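Local coordinates for epidermin leader peptide processing serine protease EpiP (Staphylococcus aureus subsp. aureus, PDB 3QFH), which probably acts as a subtilisin-like serine endopeptidase that removes the leader peptide from the precursor of the lantibiotic epidermin, at residues I56-T59 against A65-N68; T131-N136 against N198-Y203; K218-A223 against N265-K270; G343-L348 against D354-E359; S390-L395 against E411-H416. One frame throughout, in Å; residues are numbered along the deposited sequence.

Contact 1: I56-T59 against A65-N68; sequences IKMT and ALAN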
# COMPACT_ATOMS: atom_id res chain seq x y z
N ILE A 56 -18.77 9.67 -11.92
CA ILE A 56 -20.12 10.01 -12.28
C ILE A 56 -20.74 8.87 -13.07
O ILE A 56 -20.10 8.24 -13.91
CB ILE A 56 -20.13 11.31 -13.12
CG1 ILE A 56 -19.42 12.44 -12.35
CG2 ILE A 56 -21.56 11.71 -13.49
CD1 ILE A 56 -19.39 13.79 -13.10
N LYS A 57 -21.99 8.58 -12.76
CA LYS A 57 -22.70 7.54 -13.45
C LYS A 57 -23.56 8.26 -14.48
O LYS A 57 -24.39 9.10 -14.13
CB LYS A 57 -23.53 6.72 -12.45
CG LYS A 57 -23.98 5.40 -13.01
CD LYS A 57 -24.72 4.53 -12.00
CE LYS A 57 -25.12 3.20 -12.65
NZ LYS A 57 -25.96 2.34 -11.77
N MET A 58 -23.31 7.99 -15.76
CA MET A 58 -24.07 8.64 -16.83
C MET A 58 -24.05 7.86 -18.15
O MET A 58 -23.24 6.96 -18.33
CB MET A 58 -23.56 10.08 -17.05
CG MET A 58 -22.08 10.22 -17.28
SD MET A 58 -21.54 11.97 -17.31
CE MET A 58 -19.77 11.74 -17.32
N THR A 59 -24.98 8.21 -19.05
CA THR A 59 -25.04 7.56 -20.36
C THR A 59 -23.83 7.98 -21.17
O THR A 59 -23.17 8.97 -20.84
CB THR A 59 -26.32 7.96 -21.17
OG1 THR A 59 -26.30 9.37 -21.45
CG2 THR A 59 -27.58 7.60 -20.39
N ALA A 65 -21.23 14.80 -24.03
CA ALA A 65 -21.61 16.20 -23.95
C ALA A 65 -20.81 16.87 -22.83
O ALA A 65 -20.39 18.02 -22.97
CB ALA A 65 -23.11 16.34 -23.68
N LEU A 66 -20.60 16.15 -21.72
CA LEU A 66 -19.86 16.70 -20.57
C LEU A 66 -18.41 17.03 -20.94
O LEU A 66 -17.84 17.97 -20.42
CB LEU A 66 -19.91 15.72 -19.39
CG LEU A 66 -19.25 16.20 -18.09
CD1 LEU A 66 -19.97 17.43 -17.57
CD2 LEU A 66 -19.25 15.10 -17.05
N ALA A 67 -17.82 16.25 -21.83
CA ALA A 67 -16.46 16.47 -22.29
C ALA A 67 -16.33 17.79 -23.08
O ALA A 67 -15.22 18.29 -23.28
CB ALA A 67 -16.01 15.29 -23.15
N ASN A 68 -17.45 18.36 -23.50
CA ASN A 68 -17.43 19.63 -24.24
C ASN A 68 -17.42 20.88 -23.33
O ASN A 68 -17.37 22.00 -23.84
CB ASN A 68 -18.60 19.68 -25.21
CG ASN A 68 -18.49 18.62 -26.31
OD1 ASN A 68 -17.39 18.17 -26.64
ND2 ASN A 68 -19.62 18.21 -26.88
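M58 and I56 both point from their strand toward L66 on the last turn of the helix that follows, and the three side chains make up the whole contact. The tight part is the meeting of two methyl groups: M58 CE lies 3.4 Å from L66 CD2, closer than carbons usually pack, with M58 SD 3.9 Å from that same CD2. The thioether chain and the leucine cross at about a right angle. M58 departs from its backbone with CG wedged between N and the carbonyl carbon (chi1 53°) and then runs out extended, which carries CE across to the helix. I56 makes the looser half, approaching L66 tip to tip, with I56 CD1 4.2 Å from L66 CD2. Around L66 the packing continues with L36, L42, I73 and I76, while I56 also rests on V25 and F33. The opposite face of the strand is different in character: K57 stretches away, partly exposed, along E20 and Y22. Beyond the helix, N68 is exposed.

The unit is a strand running straight into a helix, with T59 as N-cap through a bond from H62 N to its OG1. It belongs to the propeptide-like part of the chain, where strand 53-59 lies between strands 20-27 and 43-48 and the helix packs on one face of their sheet. Carbon and sulfur alone meet between the two segments, so helix and strand are held by dispersion and burial, and the directional bonds are left to the sheet and the helix cap.

Contact 2: T131-N136 against N198-Y203; sequences TGVMKN and NKFTMY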
# COMPACT_ATOMS: atom_id res chain seq x y z
N THR A 131 -7.79 -3.83 3.12
CA THR A 131 -9.13 -4.41 3.14
C THR A 131 -9.93 -4.18 4.44
O THR A 131 -11.11 -4.47 4.49
CB THR A 131 -9.10 -5.94 2.80
OG1 THR A 131 -8.46 -6.67 3.83
CG2 THR A 131 -8.34 -6.20 1.48
N GLY A 132 -9.29 -3.62 5.46
CA GLY A 132 -9.93 -3.43 6.76
C GLY A 132 -9.07 -4.17 7.76
O GLY A 132 -8.00 -4.69 7.39
N VAL A 133 -9.50 -4.22 9.02
CA VAL A 133 -8.73 -4.93 10.04
C VAL A 133 -9.66 -5.52 11.10
O VAL A 133 -10.76 -5.00 11.35
CB VAL A 133 -7.73 -3.97 10.76
CG1 VAL A 133 -8.50 -2.89 11.58
CG2 VAL A 133 -6.80 -4.74 11.69
N MET A 134 -9.22 -6.62 11.69
CA MET A 134 -9.94 -7.20 12.80
C MET A 134 -9.48 -6.36 14.01
O MET A 134 -8.47 -6.67 14.63
CB MET A 134 -9.55 -8.67 12.98
CG MET A 134 -10.29 -9.29 14.13
SD MET A 134 -9.79 -10.95 14.46
CE MET A 134 -10.67 -11.21 16.06
N LYS A 135 -10.19 -5.28 14.32
CA LYS A 135 -9.77 -4.37 15.38
C LYS A 135 -9.70 -5.04 16.77
O LYS A 135 -9.00 -4.57 17.63
CB LYS A 135 -10.66 -3.14 15.44
CG LYS A 135 -12.06 -3.40 15.95
CD LYS A 135 -12.88 -2.15 15.83
CE LYS A 135 -14.19 -2.26 16.58
NZ LYS A 135 -14.85 -0.93 16.62
N ASN A 136 -10.41 -6.15 16.96
CA ASN A 136 -10.41 -6.84 18.24
C ASN A 136 -9.43 -8.03 18.32
O ASN A 136 -9.48 -8.78 19.26
CB ASN A 136 -11.85 -7.27 18.61
CG ASN A 136 -12.76 -6.06 18.88
OD1 ASN A 136 -12.29 -5.02 19.35
ND2 ASN A 136 -14.04 -6.21 18.60
N ASN A 198 3.55 1.81 18.28
CA ASN A 198 2.90 2.82 17.45
C ASN A 198 1.46 2.46 17.14
O ASN A 198 1.11 1.28 16.95
CB ASN A 198 3.65 3.02 16.11
CG ASN A 198 4.99 3.71 16.28
OD1 ASN A 198 5.98 3.08 16.66
ND2 ASN A 198 5.04 5.01 15.97
N LYS A 199 0.62 3.47 17.07
CA LYS A 199 -0.77 3.27 16.70
C LYS A 199 -0.83 3.20 15.18
O LYS A 199 -0.03 3.85 14.48
CB LYS A 199 -1.66 4.42 17.16
CG LYS A 199 -1.59 4.77 18.64
CD LYS A 199 -1.94 3.58 19.52
CE LYS A 199 -1.80 3.95 21.00
NZ LYS A 199 -2.06 2.81 21.92
N PHE A 200 -1.77 2.41 14.67
CA PHE A 200 -2.00 2.32 13.26
C PHE A 200 -3.45 2.72 13.01
O PHE A 200 -4.32 2.60 13.90
CB PHE A 200 -1.67 0.94 12.68
CG PHE A 200 -2.67 -0.13 13.02
CD1 PHE A 200 -3.68 -0.46 12.12
CD2 PHE A 200 -2.60 -0.82 14.22
CE1 PHE A 200 -4.59 -1.44 12.41
CE2 PHE A 200 -3.51 -1.82 14.51
CZ PHE A 200 -4.51 -2.13 13.62
N THR A 201 -3.68 3.23 11.82
CA THR A 201 -4.99 3.67 11.42
C THR A 201 -5.28 2.94 10.14
O THR A 201 -4.49 2.98 9.20
CB THR A 201 -5.00 5.19 11.14
OG1 THR A 201 -4.47 5.89 12.26
CG2 THR A 201 -6.39 5.66 10.88
N MET A 202 -6.42 2.26 10.09
CA MET A 202 -6.79 1.51 8.91
C MET A 202 -7.71 2.35 8.06
O MET A 202 -8.59 3.03 8.58
CB MET A 202 -7.45 0.19 9.31
CG MET A 202 -8.11 -0.62 8.17
SD MET A 202 -6.99 -1.15 6.87
CE MET A 202 -5.78 -2.15 7.75
N TYR A 203 -7.48 2.35 6.75
CA TYR A 203 -8.37 3.01 5.80
C TYR A 203 -8.87 1.93 4.88
O TYR A 203 -8.12 1.41 4.04
CB TYR A 203 -7.67 4.14 5.07
CG TYR A 203 -7.33 5.28 6.02
CD1 TYR A 203 -8.23 6.30 6.25
CD2 TYR A 203 -6.13 5.29 6.73
CE1 TYR A 203 -7.94 7.34 7.13
CE2 TYR A 203 -5.84 6.30 7.61
CZ TYR A 203 -6.75 7.33 7.81
OH TYR A 203 -6.48 8.36 8.66
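V133 drives its two methyl groups between F200 and M202, each branch having its own partner. With chi1 at 66°, CG1 sits between the backbone N and the carbonyl carbon and meets M202 CB at 4.0 Å. CG2 points to the edge of the F200 ring, near its plane, equidistant from CE1 and CZ at 4.0 Å. The phenyl is placed there by a similar first torsion (chi1 74°). M202 behaves otherwise: CG leaves opposite the backbone N, and the chain then bends at both chi2 and chi3, folding the thioether over the peptide of G132. CG comes to 3.6 Å from G132 CA, and the terminal CE reaches 3.4 Å from G132 O. At G132 the backbone angles (phi 122°) leave no room for a CB beside the preceding carbonyl oxygen.

S182 of helix 177-186 touches V133, F200 and M202, while M202 also touches D130. With H177 and S383, D130 has the geometry of the subtilase catalytic triad, so the methionine probably packs behind the active site. Chemically the contact is apolar apart from that G132 carbonyl: across it the fit is one of shape, and directional bonds run to neighbours such as V171 and T179.

Contact 3: K218-A223 against N265-K270; sequences KAIVQA and NYAKKK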
# COMPACT_ATOMS: atom_id res chain seq x y z
N LYS A 218 -8.58 8.65 -2.47
CA LYS A 218 -9.24 9.39 -1.41
C LYS A 218 -8.70 8.93 -0.04
O LYS A 218 -8.58 9.74 0.87
CB LYS A 218 -10.74 9.24 -1.50
CG LYS A 218 -11.50 10.20 -0.60
CD LYS A 218 -12.99 10.05 -0.79
CE LYS A 218 -13.76 11.07 0.03
NZ LYS A 218 -15.21 10.93 -0.22
N ALA A 219 -8.38 7.65 0.09
CA ALA A 219 -7.82 7.12 1.34
C ALA A 219 -6.45 7.74 1.63
O ALA A 219 -6.12 8.03 2.78
CB ALA A 219 -7.76 5.56 1.31
N ILE A 220 -5.65 7.95 0.58
CA ILE A 220 -4.34 8.57 0.75
C ILE A 220 -4.51 10.00 1.24
O ILE A 220 -3.83 10.44 2.15
CB ILE A 220 -3.54 8.54 -0.55
CG1 ILE A 220 -3.21 7.09 -0.91
CG2 ILE A 220 -2.24 9.37 -0.40
CD1 ILE A 220 -2.52 6.96 -2.20
N VAL A 221 -5.42 10.73 0.62
CA VAL A 221 -5.72 12.10 1.04
C VAL A 221 -6.26 12.13 2.49
O VAL A 221 -5.87 13.00 3.30
CB VAL A 221 -6.74 12.77 0.08
CG1 VAL A 221 -7.26 14.07 0.64
CG2 VAL A 221 -6.09 13.01 -1.31
N GLN A 222 -7.13 11.20 2.82
CA GLN A 222 -7.70 11.16 4.16
C GLN A 222 -6.61 10.90 5.21
O GLN A 222 -6.57 11.56 6.26
CB GLN A 222 -8.78 10.08 4.26
CG GLN A 222 -9.48 10.08 5.59
CD GLN A 222 -10.24 11.36 5.81
OE1 GLN A 222 -11.10 11.72 5.01
NE2 GLN A 222 -9.93 12.05 6.90
N ALA A 223 -5.75 9.93 4.92
CA ALA A 223 -4.64 9.54 5.81
C ALA A 223 -3.71 10.72 6.06
O ALA A 223 -3.30 10.97 7.20
CB ALA A 223 -3.86 8.37 5.22
N ASN A 265 1.36 13.10 -4.11
CA ASN A 265 2.03 14.40 -4.00
C ASN A 265 1.34 15.26 -2.95
O ASN A 265 1.99 16.08 -2.28
CB ASN A 265 2.10 15.08 -5.36
CG ASN A 265 3.01 14.33 -6.34
OD1 ASN A 265 3.80 13.47 -5.95
ND2 ASN A 265 2.91 14.67 -7.62
N TYR A 266 0.04 15.08 -2.80
CA TYR A 266 -0.72 15.77 -1.77
C TYR A 266 -0.19 15.30 -0.40
O TYR A 266 0.09 16.11 0.48
CB TYR A 266 -2.21 15.49 -1.92
CG TYR A 266 -3.10 16.18 -0.89
CD1 TYR A 266 -3.67 17.42 -1.15
CD2 TYR A 266 -3.36 15.59 0.34
CE1 TYR A 266 -4.48 18.05 -0.21
CE2 TYR A 266 -4.16 16.20 1.27
CZ TYR A 266 -4.72 17.42 1.00
OH TYR A 266 -5.51 18.01 1.95
N ALA A 267 -0.04 13.98 -0.24
CA ALA A 267 0.48 13.42 1.01
C ALA A 267 1.84 14.00 1.29
O ALA A 267 2.11 14.37 2.43
CB ALA A 267 0.55 11.89 0.97
N LYS A 268 2.70 14.09 0.27
CA LYS A 268 4.05 14.65 0.44
C LYS A 268 3.98 16.10 0.93
O LYS A 268 4.72 16.48 1.82
CB LYS A 268 4.83 14.59 -0.87
CG LYS A 268 6.25 15.16 -0.78
CD LYS A 268 6.82 15.35 -2.19
CE LYS A 268 8.16 16.09 -2.20
NZ LYS A 268 9.21 15.31 -1.50
N LYS A 269 3.08 16.89 0.36
CA LYS A 269 2.91 18.28 0.78
C LYS A 269 2.49 18.36 2.25
O LYS A 269 2.85 19.26 2.95
CB LYS A 269 1.89 19.00 -0.10
CG LYS A 269 1.72 20.48 0.24
CD LYS A 269 0.62 21.16 -0.60
CE LYS A 269 -0.76 20.62 -0.25
NZ LYS A 269 -1.86 21.42 -0.86
N LYS A 270 1.72 17.38 2.71
CA LYS A 270 1.28 17.32 4.09
C LYS A 270 2.32 16.68 5.02
O LYS A 270 2.03 16.45 6.19
CB LYS A 270 -0.03 16.52 4.20
CG LYS A 270 -1.16 17.01 3.30
CD LYS A 270 -1.64 18.41 3.62
CE LYS A 270 -2.54 18.45 4.82
NZ LYS A 270 -3.17 19.80 4.89
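V221 and Y266 both send a branch opposite their own backbone N, CG1 of the valine (chi1 169°) and CG of the tyrosine (chi1 -179°), and these extended directions bring the two together across the groove between the helices. The side chains cross at about a right angle. CG1 of V221 approaches CE2 of Y266 to 3.8 Å, coming obliquely to the ring, and its second methyl, CG2, stays 4.1 Å from CD2. Deeper in, I220 also turns CG2 away from its N, so that this methyl meets CB of A267 at 4.0 Å.

The helices pack side by side on one face of the parallel sheet of the subtilase domain. Each belongs to a beta-alpha-beta crossover: helix 213-225 leads from strand 200-204 to strand 230-233, and helix 254-269 precedes strand 273-277. Their closest backbone approach is at V221 and A267, whose CA atoms are 6.3 Å apart, with I231 touching A267 and I233 touching I220 on the sheet side. The tyrosine is partly exposed, and its OH is bonded to N225 OD1. On its outer side V221 touches E50 and L51 of the propeptide-like part, and K218 makes a cation-pi contact with Y46, consistent with the docking of a subtilisin prodomain onto two surface helices.

Contact 4: G343-L348 against D354-E359; sequences GSFAYL and DKWMNE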
# COMPACT_ATOMS: atom_id res chain seq x y z
N GLY A 343 8.85 -13.49 1.89
CA GLY A 343 8.68 -14.91 1.72
C GLY A 343 9.01 -15.48 0.36
O GLY A 343 9.56 -14.82 -0.49
N SER A 344 8.66 -16.75 0.19
CA SER A 344 8.92 -17.45 -1.05
C SER A 344 8.08 -18.72 -1.11
O SER A 344 7.58 -19.19 -0.08
CB SER A 344 10.41 -17.84 -1.12
OG SER A 344 10.68 -18.66 -2.25
N PHE A 345 7.92 -19.25 -2.32
CA PHE A 345 7.22 -20.51 -2.54
C PHE A 345 8.13 -21.49 -3.24
O PHE A 345 7.66 -22.49 -3.80
CB PHE A 345 5.91 -20.33 -3.33
CG PHE A 345 4.85 -19.58 -2.56
CD1 PHE A 345 4.21 -20.17 -1.50
CD2 PHE A 345 4.50 -18.30 -2.91
CE1 PHE A 345 3.24 -19.47 -0.77
CE2 PHE A 345 3.52 -17.60 -2.20
CZ PHE A 345 2.89 -18.20 -1.13
N ALA A 346 9.45 -21.24 -3.19
CA ALA A 346 10.43 -22.12 -3.84
C ALA A 346 10.31 -23.55 -3.34
O ALA A 346 10.32 -24.48 -4.11
CB ALA A 346 11.84 -21.60 -3.64
N TYR A 347 10.20 -23.72 -2.03
CA TYR A 347 10.07 -25.05 -1.47
C TYR A 347 8.81 -25.76 -1.92
O TYR A 347 8.85 -26.95 -2.22
CB TYR A 347 10.04 -25.01 0.05
CG TYR A 347 11.37 -24.80 0.70
CD1 TYR A 347 12.50 -25.53 0.30
CD2 TYR A 347 11.48 -23.97 1.80
CE1 TYR A 347 13.72 -25.37 0.95
CE2 TYR A 347 12.67 -23.81 2.45
CZ TYR A 347 13.78 -24.50 2.03
OH TYR A 347 14.93 -24.30 2.71
N LEU A 348 7.70 -25.04 -1.95
CA LEU A 348 6.42 -25.58 -2.38
C LEU A 348 6.53 -26.08 -3.80
O LEU A 348 6.13 -27.20 -4.11
CB LEU A 348 5.31 -24.53 -2.26
CG LEU A 348 3.93 -24.88 -2.84
CD1 LEU A 348 3.39 -26.13 -2.18
CD2 LEU A 348 2.97 -23.71 -2.67
N ASP A 354 2.16 -31.75 -0.08
CA ASP A 354 2.30 -32.67 1.06
C ASP A 354 3.57 -32.40 1.87
O ASP A 354 3.51 -32.03 3.03
CB ASP A 354 2.26 -34.13 0.56
CG ASP A 354 2.40 -35.16 1.68
OD1 ASP A 354 2.56 -34.75 2.87
OD2 ASP A 354 2.35 -36.37 1.38
N LYS A 355 4.72 -32.57 1.23
CA LYS A 355 6.01 -32.37 1.89
C LYS A 355 6.19 -30.94 2.40
O LYS A 355 6.77 -30.73 3.48
CB LYS A 355 7.13 -32.79 0.94
CG LYS A 355 8.53 -32.64 1.48
CD LYS A 355 9.56 -33.42 0.64
CE LYS A 355 10.98 -33.25 1.23
NZ LYS A 355 12.02 -33.96 0.44
N TRP A 356 5.66 -29.96 1.66
CA TRP A 356 5.76 -28.56 2.04
C TRP A 356 5.07 -28.24 3.37
O TRP A 356 5.64 -27.53 4.22
CB TRP A 356 5.18 -27.69 0.91
CG TRP A 356 5.15 -26.18 1.14
CD1 TRP A 356 6.21 -25.32 1.08
CD2 TRP A 356 3.98 -25.37 1.33
NE1 TRP A 356 5.78 -24.03 1.28
CE2 TRP A 356 4.42 -24.03 1.43
CE3 TRP A 356 2.61 -25.64 1.46
CZ2 TRP A 356 3.55 -22.97 1.64
CZ3 TRP A 356 1.75 -24.58 1.68
CH2 TRP A 356 2.22 -23.27 1.78
N MET A 357 3.86 -28.75 3.56
CA MET A 357 3.11 -28.41 4.79
C MET A 357 3.40 -29.33 5.97
O MET A 357 3.23 -28.94 7.11
CB MET A 357 1.58 -28.35 4.53
CG MET A 357 0.91 -29.64 4.12
SD MET A 357 -0.92 -29.55 4.05
CE MET A 357 -1.31 -29.26 5.79
N ASN A 358 3.82 -30.56 5.69
CA ASN A 358 4.03 -31.56 6.74
C ASN A 358 5.49 -31.81 7.13
O ASN A 358 5.71 -32.45 8.14
CB ASN A 358 3.40 -32.89 6.33
CG ASN A 358 1.89 -32.81 6.24
OD1 ASN A 358 1.23 -32.18 7.07
ND2 ASN A 358 1.34 -33.46 5.22
N GLU A 359 6.44 -31.32 6.35
CA GLU A 359 7.87 -31.48 6.70
C GLU A 359 8.57 -30.16 7.00
O GLU A 359 9.78 -30.03 6.86
CB GLU A 359 8.61 -32.29 5.64
CG GLU A 359 8.10 -33.72 5.49
CD GLU A 359 9.02 -34.60 4.63
OE1 GLU A 359 10.16 -34.17 4.33
OE2 GLU A 359 8.61 -35.71 4.25
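W356 lays its indole over L348, and the path from CB outward gives the contact atom by atom. W356 CB itself is 3.9 Å from L348 CD1. W356 CG follows, with L348 CD1 and L348 CB below it. Next, W356 CD1 passes 3.4 Å from the backbone N of L348, and Y347 CB lies in plane at this edge, 4.0 Å from W356 CD1. W356 NE1 is above L348 CB and gives its hydrogen to E365 OE1. On the benzo side W356 CD2 lies 3.6 Å from L348 CD1, which W356 CE3 also meets. Farther out, W356 CZ2 comes to 4.3 Å from F345 CE1, near the plane of the phenyl. The central feature is a CH-pi contact: L348 CB is 3.5 Å from the centroid of the five-membered ring, only 10° off its normal. An almost fully extended chi1 (178°) throws the indole across to this neighbour.

L348 and W356 belong to one helical run, 346-358, yet L348 CA and W356 CA are only 5.4 Å apart, so the run must bend back on itself rather than form a straight rod. Its start is marked by an ST turn, in which A346 N donates to S344 OG. At the far end N358 ND2 donates to D354 OD1 at 2.9 Å. E365 OE1 also accepts from L348 N, and OE2 from Y347 N. One carboxylate thus ties the first turn to the indole edge; these donors would be expected to favour its ionised form, while the CH-pi contact of L348 and the NE1 bond together set how the ring is turned.

Contact 5: S390-L395 against E411-H416; sequences SGALAL and ELLYQH. With SO4 (sulfate ion), chain M.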
# COMPACT_ATOMS: atom_id res chain seq x y z
N SER A 390 7.32 0.40 6.36
CA SER A 390 6.48 1.49 6.91
C SER A 390 6.72 1.60 8.42
O SER A 390 6.89 2.71 8.97
CB SER A 390 4.99 1.26 6.66
OG SER A 390 4.66 1.31 5.28
N GLY A 391 6.68 0.48 9.10
CA GLY A 391 6.94 0.46 10.55
C GLY A 391 8.30 1.04 10.91
O GLY A 391 8.41 1.82 11.86
N ALA A 392 9.32 0.68 10.13
CA ALA A 392 10.68 1.16 10.35
C ALA A 392 10.75 2.69 10.23
O ALA A 392 11.39 3.37 11.07
CB ALA A 392 11.67 0.47 9.35
N LEU A 393 10.09 3.24 9.21
CA LEU A 393 10.06 4.71 9.04
C LEU A 393 9.39 5.40 10.21
O LEU A 393 9.80 6.52 10.60
CB LEU A 393 9.37 5.09 7.74
CG LEU A 393 10.18 4.84 6.47
CD1 LEU A 393 9.28 4.82 5.26
CD2 LEU A 393 11.27 5.91 6.33
N ALA A 394 8.35 4.78 10.77
CA ALA A 394 7.69 5.36 11.93
C ALA A 394 8.69 5.40 13.10
O ALA A 394 8.77 6.40 13.84
CB ALA A 394 6.43 4.57 12.31
N LEU A 395 9.45 4.33 13.25
CA LEU A 395 10.47 4.26 14.32
C LEU A 395 11.56 5.30 14.15
O LEU A 395 12.00 5.92 15.12
CB LEU A 395 11.10 2.88 14.37
CG LEU A 395 10.21 1.69 14.76
CD1 LEU A 395 11.02 0.39 14.70
CD2 LEU A 395 9.61 1.91 16.14
N GLU A 411 16.02 9.13 3.84
CA GLU A 411 17.47 9.09 3.59
C GLU A 411 18.23 8.31 4.65
O GLU A 411 19.19 7.64 4.34
CB GLU A 411 18.06 10.50 3.39
CG GLU A 411 17.53 11.15 2.10
CD GLU A 411 17.73 10.24 0.85
OE1 GLU A 411 18.86 9.75 0.65
OE2 GLU A 411 16.76 10.03 0.09
N LEU A 412 17.80 8.42 5.90
CA LEU A 412 18.42 7.66 6.97
C LEU A 412 18.14 6.15 6.73
O LEU A 412 19.06 5.32 6.80
CB LEU A 412 17.92 8.15 8.33
CG LEU A 412 18.65 7.61 9.56
CD1 LEU A 412 18.56 8.60 10.73
CD2 LEU A 412 18.16 6.21 9.97
N LEU A 413 16.90 5.83 6.38
CA LEU A 413 16.54 4.44 6.07
C LEU A 413 17.45 3.91 4.95
O LEU A 413 18.08 2.87 5.09
CB LEU A 413 15.06 4.35 5.66
CG LEU A 413 14.56 2.98 5.19
CD1 LEU A 413 14.44 2.02 6.35
CD2 LEU A 413 13.22 3.07 4.47
N TYR A 414 17.56 4.67 3.87
CA TYR A 414 18.35 4.21 2.73
C TYR A 414 19.85 4.07 2.96
O TYR A 414 20.46 3.15 2.42
CB TYR A 414 18.14 5.12 1.51
CG TYR A 414 16.74 5.10 0.91
CD1 TYR A 414 15.85 4.06 1.17
CD2 TYR A 414 16.37 6.06 -0.03
CE1 TYR A 414 14.58 4.02 0.59
CE2 TYR A 414 15.11 6.02 -0.64
CZ TYR A 414 14.23 5.00 -0.33
OH TYR A 414 12.99 4.97 -0.91
N GLN A 415 20.43 5.00 3.72
CA GLN A 415 21.86 5.03 3.94
C GLN A 415 22.34 4.30 5.18
O GLN A 415 23.45 3.81 5.17
CB GLN A 415 22.35 6.49 4.02
CG GLN A 415 22.08 7.29 2.76
CD GLN A 415 22.76 6.71 1.54
OE1 GLN A 415 23.90 6.22 1.61
NE2 GLN A 415 22.08 6.76 0.40
N HIS A 416 21.53 4.26 6.24
CA HIS A 416 21.93 3.60 7.49
C HIS A 416 20.95 2.55 7.99
O HIS A 416 21.19 1.96 9.02
CB HIS A 416 22.11 4.65 8.60
CG HIS A 416 23.04 5.76 8.23
ND1 HIS A 416 24.41 5.67 8.41
CD2 HIS A 416 22.81 6.95 7.64
CE1 HIS A 416 24.97 6.78 7.98
NE2 HIS A 416 24.03 7.58 7.50
S SO4 M . 23.92 3.40 -1.60
O1 SO4 M . 23.61 4.80 -1.89
O2 SO4 M . 25.17 2.99 -2.22
O3 SO4 M . 23.97 3.23 -0.16
O4 SO4 M . 22.85 2.56 -2.14
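Helices 382-400 and 406-416 come closest at L393 and L413, whose CA atoms are 7.1 Å apart. The first helix is the long one of the subtilase domain that begins beside S383, probably the catalytic serine, and the second packs against it. L413 carries the contact, pointing toward its partner, and its two methyl groups divide the work. L413 CD2 lies 3.9 Å from L393 CD2 and 4.0 Å from L393 CG, so that it nestles against the branch point of the other leucine. L413 CD1 faces A392 more loosely, 4.4 Å from A392 CB. The two leucines cross at about a right angle. L413 CG stands opposite its backbone N (chi1 175°), whereas L393 CG lies beside N and opposite the carbonyl carbon (chi1 -74°). That second choice carries L393 CD2 over to the neighbouring helix, where it also comes within 4.2 Å of L413 CB.

All three residues are buried. L433 touches both A392 and L413, V389 and I396 line L413 along the first helix, and L393 reaches I273 and V275 of strand 273-277. L393 thus touches both the parallel sheet and helix 406-416, while helix 435-439 also packs on A392, and apolar carbon alone fills the joint between the two segments. E411, Q415 and H416 of the second helix are exposed. Q415 meets a sulfate ion, probably left from crystallisation and also bonded to H430 ND1; the bond from Q415 NE2 to sulfate O1 is weak, 3.4 Å long with an angle of 158° at the hydrogen.

In the fold
The five contacts follow one another along the chain without overlap. Contact 1 stands apart in the propeptide-like part, its centre about 52 Å from that of contact 4 on the opposite side of the molecule. The others belong to the subtilase domain. Contacts 2 and 3 have centres about 18 Å apart and touch, Y203 CB lying 4.0 Å from A219 CB. Contact 5 meets contact 2 through N198 and L395, with centres about 21 Å apart. Strand 200-204 of contact 2 lies in the parallel sheet, and the helices of contact 3 and helix 382-400 of contact 5 pack against its strands. Contact 4 sits on helix 346-358, which follows the sheet's edge strand 338-341.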